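Local coordinates for protein nucleoside-diphosphate-sugar epimerase (Pseudomonas aeruginosa, PDB 2X4G) that probably binds a nicotinamide dinucleotide cofactor and acts on nucleotide-linked sugars, as a member of the NAD-dependent epimerase/dehydratase family, at residues Asp332-Asp336 with Asn337-Asn341. Numbering follows the deposited sequence.
Sequences DWFRD and NGYFN
Phe334 and Tyr339 meet through both backbone and side chain at the Schellman motif that ends helix 323-336, the last helix of the chain. In the backbone, Tyr339 N donates to Phe334 O at 2.9 Å in a nearly straight bond (N-H...O 167°), and inside that turn Gly338 N reaches Arg335 O at 3.0 Å, coming from above the carbonyl plane. Gly338 is the C-prime residue, and its positive phi (71°) turns the chain out of the helix, so that Tyr339 N can reach back to Phe334 O. One residue before Gly338, Asn337 N still makes the i to i-4 helical bond to Trp333 O (3.2 Å). A water bridges the two segments, donating to Phe340 O and, weakly, to Arg335 O.

The reversal brings Tyr339 back beside the aromatic side chains of the last helical turn. The edge of the Phe334 ring points toward a face of Tyr339, with CD1 of Phe334 3.9 Å from CG of Tyr339 and the planes at 58°. Trp333, with CG trans to its own backbone N, sends its indole toward the C-terminal end of the helix and brings CZ3 to 3.7 Å from Tyr339 CE1; these two rings meet obliquely. The three form an aromatic cluster against neighbouring parts of the fold: Trp333 touches Leu188, Tyr339 touches Ile190, and Phe334 packs on Ile198 of helix 196-202.

The Phe340 ring meets the helix obliquely at Phe334 and Arg335, with Ile198 and Leu259 as further neighbours. It puts CE2 3.8 Å from CB of Phe334, while its CD2 sits 3.8 Å from CA of Arg335.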
loop_
_atom_site.group_PDB
_atom_site.type_symbol
_atom_site.label_atom_id
_atom_site.label_comp_id
_atom_site.label_asym_id
_atom_site.label_seq_id
_atom_site.Cartn_x
_atom_site.Cartn_y
_atom_site.Cartn_z
ATOM N N ASP A 332 -12.037 25.189 -14.310
ATOM C CA ASP A 332 -12.626 26.386 -13.706
ATOM C C ASP A 332 -13.363 26.114 -12.395
ATOM O O ASP A 332 -13.261 26.890 -11.431
ATOM C CB ASP A 332 -13.589 27.063 -14.686
ATOM C CG ASP A 332 -12.866 27.763 -15.819
ATOM O OD1 ASP A 332 -11.649 28.051 -15.688
ATOM O OD2 ASP A 332 -13.520 28.024 -16.849
ATOM N N TRP A 333 -14.116 25.021 -12.363
ATOM C CA TRP A 333 -14.779 24.619 -11.150
ATOM C C TRP A 333 -13.742 24.426 -10.033
ATOM O O TRP A 333 -13.910 24.945 -8.923
ATOM C CB TRP A 333 -15.622 23.360 -11.375
ATOM C CG TRP A 333 -16.552 23.159 -10.265
ATOM C CD1 TRP A 333 -17.784 23.728 -10.102
ATOM C CD2 TRP A 333 -16.327 22.364 -9.118
ATOM N NE1 TRP A 333 -18.356 23.314 -8.913
ATOM C CE2 TRP A 333 -17.476 22.478 -8.286
ATOM C CE3 TRP A 333 -15.271 21.561 -8.698
ATOM C CZ2 TRP A 333 -17.584 21.819 -7.058
ATOM C CZ3 TRP A 333 -15.380 20.905 -7.460
ATOM C CH2 TRP A 333 -16.529 21.043 -6.662
ATOM N N PHE A 334 -12.658 23.709 -10.324
ATOM C CA PHE A 334 -11.654 23.448 -9.299
ATOM C C PHE A 334 -11.041 24.737 -8.786
ATOM O O PHE A 334 -10.794 24.876 -7.597
ATOM C CB PHE A 334 -10.551 22.521 -9.820
ATOM C CG PHE A 334 -10.987 21.096 -9.993
ATOM C CD1 PHE A 334 -11.784 20.466 -9.036
ATOM C CD2 PHE A 334 -10.598 20.380 -11.092
ATOM C CE1 PHE A 334 -12.185 19.171 -9.184
ATOM C CE2 PHE A 334 -11.004 19.063 -11.245
ATOM C CZ PHE A 334 -11.801 18.459 -10.286
ATOM N N ARG A 335 -10.811 25.675 -9.694
ATOM C CA ARG A 335 -10.201 26.932 -9.357
ATOM C C ARG A 335 -11.118 27.801 -8.484
ATOM O O ARG A 335 -10.668 28.338 -7.479
ATOM C CB ARG A 335 -9.799 27.673 -10.635
ATOM C CG ARG A 335 -8.783 28.788 -10.390
ATOM C CD ARG A 335 -8.365 29.471 -11.687
ATOM N NE ARG A 335 -7.252 28.787 -12.361
ATOM C CZ ARG A 335 -7.255 28.371 -13.632
ATOM N NH1 ARG A 335 -8.317 28.554 -14.420
ATOM N NH2 ARG A 335 -6.177 27.772 -14.125
ATOM N N ASP A 336 -12.395 27.935 -8.840
ATOM C CA ASP A 336 -13.312 28.781 -8.062
ATOM C C ASP A 336 -13.467 28.285 -6.630
ATOM O O ASP A 336 -13.733 29.069 -5.707
ATOM C CB ASP A 336 -14.695 28.849 -8.711
ATOM C CG ASP A 336 -14.649 29.464 -10.093
ATOM O OD1 ASP A 336 -15.387 28.992 -10.997
ATOM O OD2 ASP A 336 -13.839 30.408 -10.287
ATOM N N ASN A 337 -13.309 26.974 -6.458
ATOM C CA ASN A 337 -13.426 26.360 -5.150
ATOM C C ASN A 337 -12.081 26.094 -4.495
ATOM O O ASN A 337 -12.015 25.469 -3.458
ATOM C CB ASN A 337 -14.282 25.110 -5.259
ATOM C CG ASN A 337 -15.681 25.425 -5.771
ATOM O OD1 ASN A 337 -16.030 25.119 -6.906
ATOM N ND2 ASN A 337 -16.475 26.079 -4.938
ATOM N N GLY A 338 -11.011 26.615 -5.070
ATOM C CA GLY A 338 -9.736 26.632 -4.393
ATOM C C GLY A 338 -9.054 25.288 -4.255
ATOM O O GLY A 338 -8.362 25.065 -3.261
ATOM N N TYR A 339 -9.232 24.399 -5.234
ATOM C CA TYR A 339 -8.490 23.130 -5.271
ATOM C C TYR A 339 -7.077 23.326 -5.816
ATOM O O TYR A 339 -6.245 22.448 -5.654
ATOM C CB TYR A 339 -9.201 22.064 -6.117
ATOM C CG TYR A 339 -10.454 21.489 -5.508
ATOM C CD1 TYR A 339 -11.636 22.220 -5.463
ATOM C CD2 TYR A 339 -10.465 20.219 -4.982
ATOM C CE1 TYR A 339 -12.792 21.699 -4.898
ATOM C CE2 TYR A 339 -11.620 19.680 -4.418
ATOM C CZ TYR A 339 -12.775 20.418 -4.381
ATOM O OH TYR A 339 -13.909 19.876 -3.818
ATOM N N PHE A 340 -6.802 24.447 -6.478
ATOM C CA PHE A 340 -5.425 24.752 -6.917
ATOM C C PHE A 340 -4.755 25.693 -5.956
ATOM O O PHE A 340 -5.289 26.763 -5.649
ATOM C CB PHE A 340 -5.369 25.416 -8.297
ATOM C CG PHE A 340 -5.933 24.574 -9.390
ATOM C CD1 PHE A 340 -5.426 23.323 -9.636
ATOM C CD2 PHE A 340 -6.970 25.035 -10.169
ATOM C CE1 PHE A 340 -5.955 22.557 -10.629
ATOM C CE2 PHE A 340 -7.505 24.261 -11.146
ATOM C CZ PHE A 340 -7.002 23.027 -11.377
ATOM N N ASN A 341 -3.551 25.316 -5.542
ATOM C CA ASN A 341 -2.727 26.133 -4.668
ATOM C C ASN A 341 -2.127 27.291 -5.434
ATOM O O ASN A 341 -1.548 28.179 -4.823
ATOM C CB ASN A 341 -1.619 25.267 -4.076
ATOM C CG ASN A 341 -2.137 23.910 -3.586
ATOM O OD1 ASN A 341 -3.352 23.672 -3.522
ATOM N ND2 ASN A 341 -1.217 23.019 -3.240
HETATM O O HOH W 1 -7.580 27.248 -6.586
#